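Local structure of putative uncharacterized protein (Pyrococcus furiosus, 3UFC) at residues I18-V31 against L45-I59. The protein probably binds CRISPR RNA and resembles the Cas6 endoribonucleases, which serve the CRISPR defence against viruses and other mobile genetic elements. Residues are numbered along the deposited sequence; the frame is centred on the assembly and turned at random.
Sequences IPFNYNYELYSQIV and LESPHGYWTFSRIII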
loop_
_atom_site.group_PDB
_atom_site.type_symbol
_atom_site.label_atom_id
_atom_site.label_comp_id
_atom_site.label_asym_id
_atom_site.label_seq_id
_atom_site.Cartn_x
_atom_site.Cartn_y
_atom_site.Cartn_z
ATOM N N ILE A 18 18.748 -4.807 -3.406
ATOM C CA ILE A 18 17.936 -3.664 -3.804
ATOM C C ILE A 18 17.912 -2.648 -2.670
ATOM O O ILE A 18 18.027 -3.009 -1.500
ATOM C CB ILE A 18 16.468 -4.069 -4.106
ATOM C CG1 ILE A 18 15.807 -4.627 -2.842
ATOM C CG2 ILE A 18 16.430 -5.079 -5.237
ATOM C CD1 ILE A 18 14.317 -4.936 -2.998
ATOM N N PRO A 19 17.775 -1.360 -3.003
ATOM C CA PRO A 19 17.737 -0.339 -1.951
ATOM C C PRO A 19 16.452 -0.495 -1.138
ATOM O O PRO A 19 15.474 -1.069 -1.628
ATOM C CB PRO A 19 17.787 0.966 -2.740
ATOM C CG PRO A 19 17.100 0.606 -4.031
ATOM C CD PRO A 19 17.685 -0.752 -4.341
ATOM N N PHE A 20 16.449 -0.004 0.098
ATOM C CA PHE A 20 15.260 -0.110 0.941
ATOM C C PHE A 20 14.135 0.826 0.493
ATOM O O PHE A 20 12.962 0.461 0.542
ATOM C CB PHE A 20 15.551 0.249 2.407
ATOM C CG PHE A 20 16.686 -0.505 3.034
ATOM C CD1 PHE A 20 17.962 0.056 3.091
ATOM C CD2 PHE A 20 16.468 -1.736 3.645
ATOM C CE1 PHE A 20 19.003 -0.591 3.757
ATOM C CE2 PHE A 20 17.503 -2.394 4.313
ATOM C CZ PHE A 20 18.771 -1.819 4.371
ATOM N N ASN A 21 14.504 2.034 0.072
ATOM C CA ASN A 21 13.538 3.070 -0.312
ATOM C C ASN A 21 13.184 3.149 -1.795
ATOM O O ASN A 21 13.508 4.130 -2.464
ATOM C CB ASN A 21 14.078 4.427 0.154
ATOM C CG ASN A 21 14.589 4.386 1.582
ATOM O OD1 ASN A 21 13.817 4.252 2.529
ATOM N ND2 ASN A 21 15.905 4.486 1.742
ATOM N N TYR A 22 12.476 2.141 -2.297
ATOM C CA TYR A 22 12.113 2.098 -3.712
ATOM C C TYR A 22 10.680 2.517 -4.030
ATOM O O TYR A 22 10.278 2.513 -5.195
ATOM C CB TYR A 22 12.346 0.678 -4.242
ATOM C CG TYR A 22 11.626 -0.372 -3.428
ATOM C CD1 TYR A 22 10.241 -0.536 -3.526
ATOM C CD2 TYR A 22 12.317 -1.155 -2.509
ATOM C CE1 TYR A 22 9.565 -1.459 -2.720
ATOM C CE2 TYR A 22 11.653 -2.075 -1.702
ATOM C CZ TYR A 22 10.281 -2.221 -1.811
ATOM O OH TYR A 22 9.630 -3.115 -0.989
ATOM N N ASN A 23 9.911 2.888 -3.012
ATOM C CA ASN A 23 8.513 3.250 -3.238
ATOM C C ASN A 23 8.193 4.191 -4.390
ATOM O O ASN A 23 7.387 3.854 -5.253
ATOM C CB ASN A 23 7.884 3.788 -1.955
ATOM C CG ASN A 23 7.568 2.688 -0.972
ATOM O OD1 ASN A 23 8.460 2.142 -0.328
ATOM N ND2 ASN A 23 6.288 2.334 -0.871
ATOM N N TYR A 24 8.814 5.363 -4.429
ATOM C CA TYR A 24 8.499 6.299 -5.503
ATOM C C TYR A 24 8.882 5.776 -6.883
ATOM O O TYR A 24 8.168 6.016 -7.859
ATOM C CB TYR A 24 9.176 7.652 -5.270
ATOM C CG TYR A 24 8.638 8.727 -6.179
ATOM C CD1 TYR A 24 7.328 9.183 -6.043
ATOM C CD2 TYR A 24 9.427 9.279 -7.183
ATOM C CE1 TYR A 24 6.815 10.164 -6.887
ATOM C CE2 TYR A 24 8.923 10.265 -8.034
ATOM C CZ TYR A 24 7.618 10.701 -7.879
ATOM O OH TYR A 24 7.116 11.679 -8.710
ATOM N N GLU A 25 10.006 5.073 -6.966
ATOM C CA GLU A 25 10.461 4.519 -8.238
ATOM C C GLU A 25 9.496 3.438 -8.734
ATOM O O GLU A 25 9.162 3.383 -9.916
ATOM C CB GLU A 25 11.868 3.928 -8.089
ATOM C CG GLU A 25 12.467 3.472 -9.413
ATOM C CD GLU A 25 13.890 2.951 -9.283
ATOM O OE1 GLU A 25 14.515 2.688 -10.333
ATOM O OE2 GLU A 25 14.379 2.799 -8.141
ATOM N N LEU A 26 9.049 2.581 -7.819
ATOM C CA LEU A 26 8.110 1.510 -8.163
ATOM C C LEU A 26 6.770 2.122 -8.577
ATOM O O LEU A 26 6.195 1.772 -9.609
ATOM C CB LEU A 26 7.930 0.576 -6.960
ATOM C CG LEU A 26 6.958 -0.597 -7.107
ATOM C CD1 LEU A 26 7.252 -1.374 -8.392
ATOM C CD2 LEU A 26 7.089 -1.505 -5.886
ATOM N N TYR A 27 6.280 3.044 -7.756
ATOM C CA TYR A 27 5.034 3.760 -8.019
ATOM C C TYR A 27 5.055 4.390 -9.411
ATOM O O TYR A 27 4.108 4.255 -10.187
ATOM C CB TYR A 27 4.863 4.860 -6.964
ATOM C CG TYR A 27 3.943 6.001 -7.351
ATOM C CD1 TYR A 27 2.560 5.829 -7.395
ATOM C CD2 TYR A 27 4.458 7.271 -7.619
ATOM C CE1 TYR A 27 1.709 6.898 -7.690
ATOM C CE2 TYR A 27 3.616 8.346 -7.913
ATOM C CZ TYR A 27 2.247 8.151 -7.944
ATOM O OH TYR A 27 1.413 9.210 -8.204
ATOM N N SER A 28 6.144 5.092 -9.711
ATOM C CA SER A 28 6.306 5.771 -10.994
ATOM C C SER A 28 6.204 4.819 -12.180
ATOM O O SER A 28 5.527 5.113 -13.165
ATOM C CB SER A 28 7.659 6.492 -11.035
ATOM O OG SER A 28 7.752 7.458 -9.996
ATOM N N GLN A 29 6.875 3.676 -12.085
ATOM C CA GLN A 29 6.851 2.702 -13.166
ATOM C C GLN A 29 5.464 2.110 -13.382
ATOM O O GLN A 29 5.038 1.924 -14.520
ATOM C CB GLN A 29 7.872 1.597 -12.898
ATOM C CG GLN A 29 9.306 2.110 -12.914
ATOM C CD GLN A 29 10.305 1.056 -12.489
ATOM O OE1 GLN A 29 10.641 0.157 -13.255
ATOM N NE2 GLN A 29 10.774 1.154 -11.251
ATOM N N ILE A 30 4.754 1.817 -12.297
ATOM C CA ILE A 30 3.408 1.264 -12.422
ATOM C C ILE A 30 2.514 2.287 -13.123
ATOM O O ILE A 30 1.785 1.953 -14.063
ATOM C CB ILE A 30 2.808 0.917 -11.031
ATOM C CG1 ILE A 30 3.647 -0.167 -10.360
ATOM C CG2 ILE A 30 1.355 0.466 -11.184
ATOM C CD1 ILE A 30 3.270 -0.455 -8.904
ATOM N N VAL A 31 2.578 3.539 -12.674
ATOM C CA VAL A 31 1.767 4.598 -13.270
ATOM C C VAL A 31 2.150 4.808 -14.740
ATOM O O VAL A 31 1.284 4.971 -15.603
ATOM C CB VAL A 31 1.937 5.939 -12.515
ATOM C CG1 VAL A 31 1.198 7.049 -13.255
ATOM C CG2 VAL A 31 1.407 5.807 -11.084
ATOM N N LEU A 45 -4.584 7.341 -10.486
ATOM C CA LEU A 45 -3.397 6.703 -9.939
ATOM C C LEU A 45 -2.534 7.646 -9.111
ATOM O O LEU A 45 -1.963 7.235 -8.101
ATOM C CB LEU A 45 -2.556 6.118 -11.075
ATOM C CG LEU A 45 -2.624 4.621 -11.394
ATOM C CD1 LEU A 45 -3.983 4.044 -11.076
ATOM C CD2 LEU A 45 -2.261 4.426 -12.867
ATOM N N GLU A 46 -2.450 8.907 -9.534
ATOM C CA GLU A 46 -1.620 9.898 -8.848
ATOM C C GLU A 46 -2.331 10.707 -7.766
ATOM O O GLU A 46 -1.693 11.461 -7.031
ATOM C CB GLU A 46 -1.011 10.868 -9.872
ATOM C CG GLU A 46 -0.257 10.191 -11.011
ATOM C CD GLU A 46 0.531 11.175 -11.867
ATOM O OE1 GLU A 46 -0.023 12.241 -12.212
ATOM O OE2 GLU A 46 1.701 10.878 -12.198
ATOM N N SER A 47 -3.645 10.553 -7.662
ATOM C CA SER A 47 -4.405 11.299 -6.665
ATOM C C SER A 47 -4.030 10.929 -5.237
ATOM O O SER A 47 -3.942 9.750 -4.892
ATOM C CB SER A 47 -5.903 11.071 -6.861
ATOM O OG SER A 47 -6.630 11.519 -5.729
ATOM N N PRO A 48 -3.804 11.942 -4.383
ATOM C CA PRO A 48 -3.442 11.687 -2.985
ATOM C C PRO A 48 -4.581 11.072 -2.163
ATOM O O PRO A 48 -4.380 10.705 -1.010
ATOM C CB PRO A 48 -3.035 13.073 -2.477
ATOM C CG PRO A 48 -3.928 13.987 -3.271
ATOM C CD PRO A 48 -3.826 13.389 -4.665
ATOM N N HIS A 49 -5.775 10.955 -2.744
ATOM C CA HIS A 49 -6.892 10.363 -2.007
ATOM C C HIS A 49 -6.821 8.834 -1.978
ATOM O O HIS A 49 -7.630 8.175 -1.324
ATOM C CB HIS A 49 -8.228 10.812 -2.591
ATOM C CG HIS A 49 -8.455 12.287 -2.497
ATOM N ND1 HIS A 49 -8.190 13.149 -3.538
ATOM C CD2 HIS A 49 -8.902 13.056 -1.476
ATOM C CE1 HIS A 49 -8.463 14.386 -3.163
ATOM N NE2 HIS A 49 -8.896 14.358 -1.917
ATOM N N GLY A 50 -5.848 8.283 -2.693
ATOM C CA GLY A 50 -5.652 6.846 -2.706
ATOM C C GLY A 50 -6.738 6.010 -3.345
ATOM O O GLY A 50 -7.527 5.380 -2.643
ATOM N N TYR A 51 -6.771 5.997 -4.675
ATOM C CA TYR A 51 -7.754 5.210 -5.411
ATOM C C TYR A 51 -7.290 3.764 -5.517
ATOM O O TYR A 51 -7.985 2.920 -6.081
ATOM C CB TYR A 51 -7.958 5.769 -6.822
ATOM C CG TYR A 51 -8.828 7.003 -6.882
ATOM C CD1 TYR A 51 -8.352 8.248 -6.463
ATOM C CD2 TYR A 51 -10.131 6.925 -7.362
ATOM C CE1 TYR A 51 -9.164 9.387 -6.528
ATOM C CE2 TYR A 51 -10.946 8.049 -7.428
ATOM C CZ TYR A 51 -10.459 9.274 -7.013
ATOM O OH TYR A 51 -11.275 10.374 -7.091
ATOM N N TRP A 52 -6.109 3.486 -4.974
ATOM C CA TRP A 52 -5.553 2.138 -5.005
ATOM C C TRP A 52 -4.404 2.058 -4.016
ATOM O O TRP A 52 -4.040 3.060 -3.391
ATOM C CB TRP A 52 -5.036 1.802 -6.412
ATOM C CG TRP A 52 -3.879 2.670 -6.857
ATOM C CD1 TRP A 52 -3.875 4.033 -6.978
ATOM C CD2 TRP A 52 -2.567 2.230 -7.242
ATOM N NE1 TRP A 52 -2.642 4.469 -7.416
ATOM C CE2 TRP A 52 -1.822 3.384 -7.587
ATOM C CE3 TRP A 52 -1.948 0.974 -7.331
ATOM C CZ2 TRP A 52 -0.488 3.318 -8.013
ATOM C CZ3 TRP A 52 -0.619 0.909 -7.754
ATOM C CH2 TRP A 52 0.094 2.078 -8.090
ATOM N N THR A 53 -3.829 0.870 -3.880
ATOM C CA THR A 53 -2.704 0.666 -2.981
ATOM C C THR A 53 -1.849 -0.484 -3.488
ATOM O O THR A 53 -2.269 -1.238 -4.368
ATOM C CB THR A 53 -3.182 0.312 -1.546
ATOM O OG1 THR A 53 -2.048 0.103 -0.703
ATOM C CG2 THR A 53 -4.014 -0.967 -1.547
ATOM N N PHE A 54 -0.636 -0.590 -2.961
ATOM C CA PHE A 54 0.226 -1.706 -3.301
ATOM C C PHE A 54 1.128 -2.008 -2.121
ATOM O O PHE A 54 1.369 -1.153 -1.267
ATOM C CB PHE A 54 1.017 -1.490 -4.614
ATOM C CG PHE A 54 2.043 -0.377 -4.583
ATOM C CD1 PHE A 54 1.708 0.909 -4.998
ATOM C CD2 PHE A 54 3.371 -0.649 -4.259
ATOM C CE1 PHE A 54 2.687 1.913 -5.102
ATOM C CE2 PHE A 54 4.360 0.344 -4.358
ATOM C CZ PHE A 54 4.014 1.626 -4.783
ATOM N N SER A 55 1.586 -3.250 -2.054
ATOM C CA SER A 55 2.428 -3.706 -0.962
ATOM C C SER A 55 3.898 -3.401 -1.181
ATOM O O SER A 55 4.303 -2.861 -2.210
ATOM C CB SER A 55 2.298 -5.218 -0.815
ATOM O OG SER A 55 2.981 -5.868 -1.887
ATOM N N ARG A 56 4.690 -3.752 -0.181
ATOM C CA ARG A 56 6.126 -3.617 -0.285
ATOM C C ARG A 56 6.484 -4.895 -1.057
ATOM O O ARG A 56 5.665 -5.818 -1.157
ATOM C CB ARG A 56 6.758 -3.626 1.109
ATOM C CG ARG A 56 6.592 -2.308 1.881
ATOM C CD ARG A 56 7.612 -1.270 1.427
ATOM N NE ARG A 56 8.958 -1.648 1.844
ATOM C CZ ARG A 56 10.075 -1.072 1.414
ATOM N NH1 ARG A 56 10.021 -0.073 0.544
ATOM N NH2 ARG A 56 11.250 -1.512 1.841
ATOM N N ILE A 57 7.679 -4.954 -1.625
ATOM C CA ILE A 57 8.071 -6.153 -2.354
ATOM C C ILE A 57 8.257 -7.245 -1.296
ATOM O O ILE A 57 9.071 -7.103 -0.385
ATOM C CB ILE A 57 9.386 -5.915 -3.144
ATOM C CG1 ILE A 57 9.156 -4.845 -4.218
ATOM C CG2 ILE A 57 9.853 -7.212 -3.792
ATOM C CD1 ILE A 57 10.425 -4.403 -4.949
ATOM N N ILE A 58 7.477 -8.317 -1.403
ATOM C CA ILE A 58 7.546 -9.417 -0.443
ATOM C C ILE A 58 8.526 -10.487 -0.925
ATOM O O ILE A 58 8.286 -11.165 -1.923
ATOM C CB ILE A 58 6.147 -10.049 -0.232
ATOM C CG1 ILE A 58 5.136 -8.957 0.138
ATOM C CG2 ILE A 58 6.201 -11.106 0.868
ATOM C CD1 ILE A 58 5.464 -8.229 1.418
ATOM N N ILE A 59 9.628 -10.624 -0.198
ATOM C CA ILE A 59 10.682 -11.576 -0.528
ATOM C C ILE A 59 10.729 -12.714 0.498
ATOM O O ILE A 59 10.981 -12.487 1.679
ATOM C CB ILE A 59 12.035 -10.842 -0.567
ATOM C CG1 ILE A 59 11.933 -9.650 -1.526
ATOM C CG2 ILE A 59 13.137 -11.787 -1.014
ATOM C CD1 ILE A 59 13.031 -8.627 -1.376
HETATM O O HOH W 1 10.778 -4.947 0.323
HETATM O O HOH W 2 5.254 -0.448 -0.737
#
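Ile18 opens the contact with its CD1, which meets the methyl ends of Ile57 and Ile59. Phe20 O then accepts from both Arg56 NH2 (2.9 Å, on an in-plane lone pair) and Arg56 NH1 (3.0 Å). The same guanidinium lies almost parallel to the Tyr22 ring, planes 7° apart, with the phenol oxygen over its centre but not hydrogen-bonded to it. Chi1 of 54° puts Tyr22 CG between the backbone N and the carbonyl carbon, turning the ring between Arg56 and Ile57 CD1, which makes a CH-pi contact on the opposite face. Tyrosine suits the place because Tyr22 OH accepts from Ile57 N (2.8 Å) and meets a water held by Ile57 O. Asn23 OD1 takes a bent bond from Arg56 NH1 (2.8 Å, 132° at the hydrogen). Arginine, folded back at chi2 and chi3, thus serves two acceptors while presenting a flat face to Tyr22.

Beyond this polar end the packing is apolar. Branched Leu26 and Ile30 fit methyls against aromatic rings: Leu26 CD2 reaches Phe54 CE2 (3.6 Å), and Ile30 CG2 meets Trp52 CH2. Tyr27 passes edge-on to Leu45 O, its OH against Glu46 CA (3.2 Å); Val31 CG2 lies against Leu45 CB.

Helix 23-37 and the turn before it pack on the broken edge strand 53-59 and the end of helix 42-46; Ile18 and Tyr22 reach Ile104 of strand 101-104, and Ile92 of helix 86-98 touches Ile30 and Trp52.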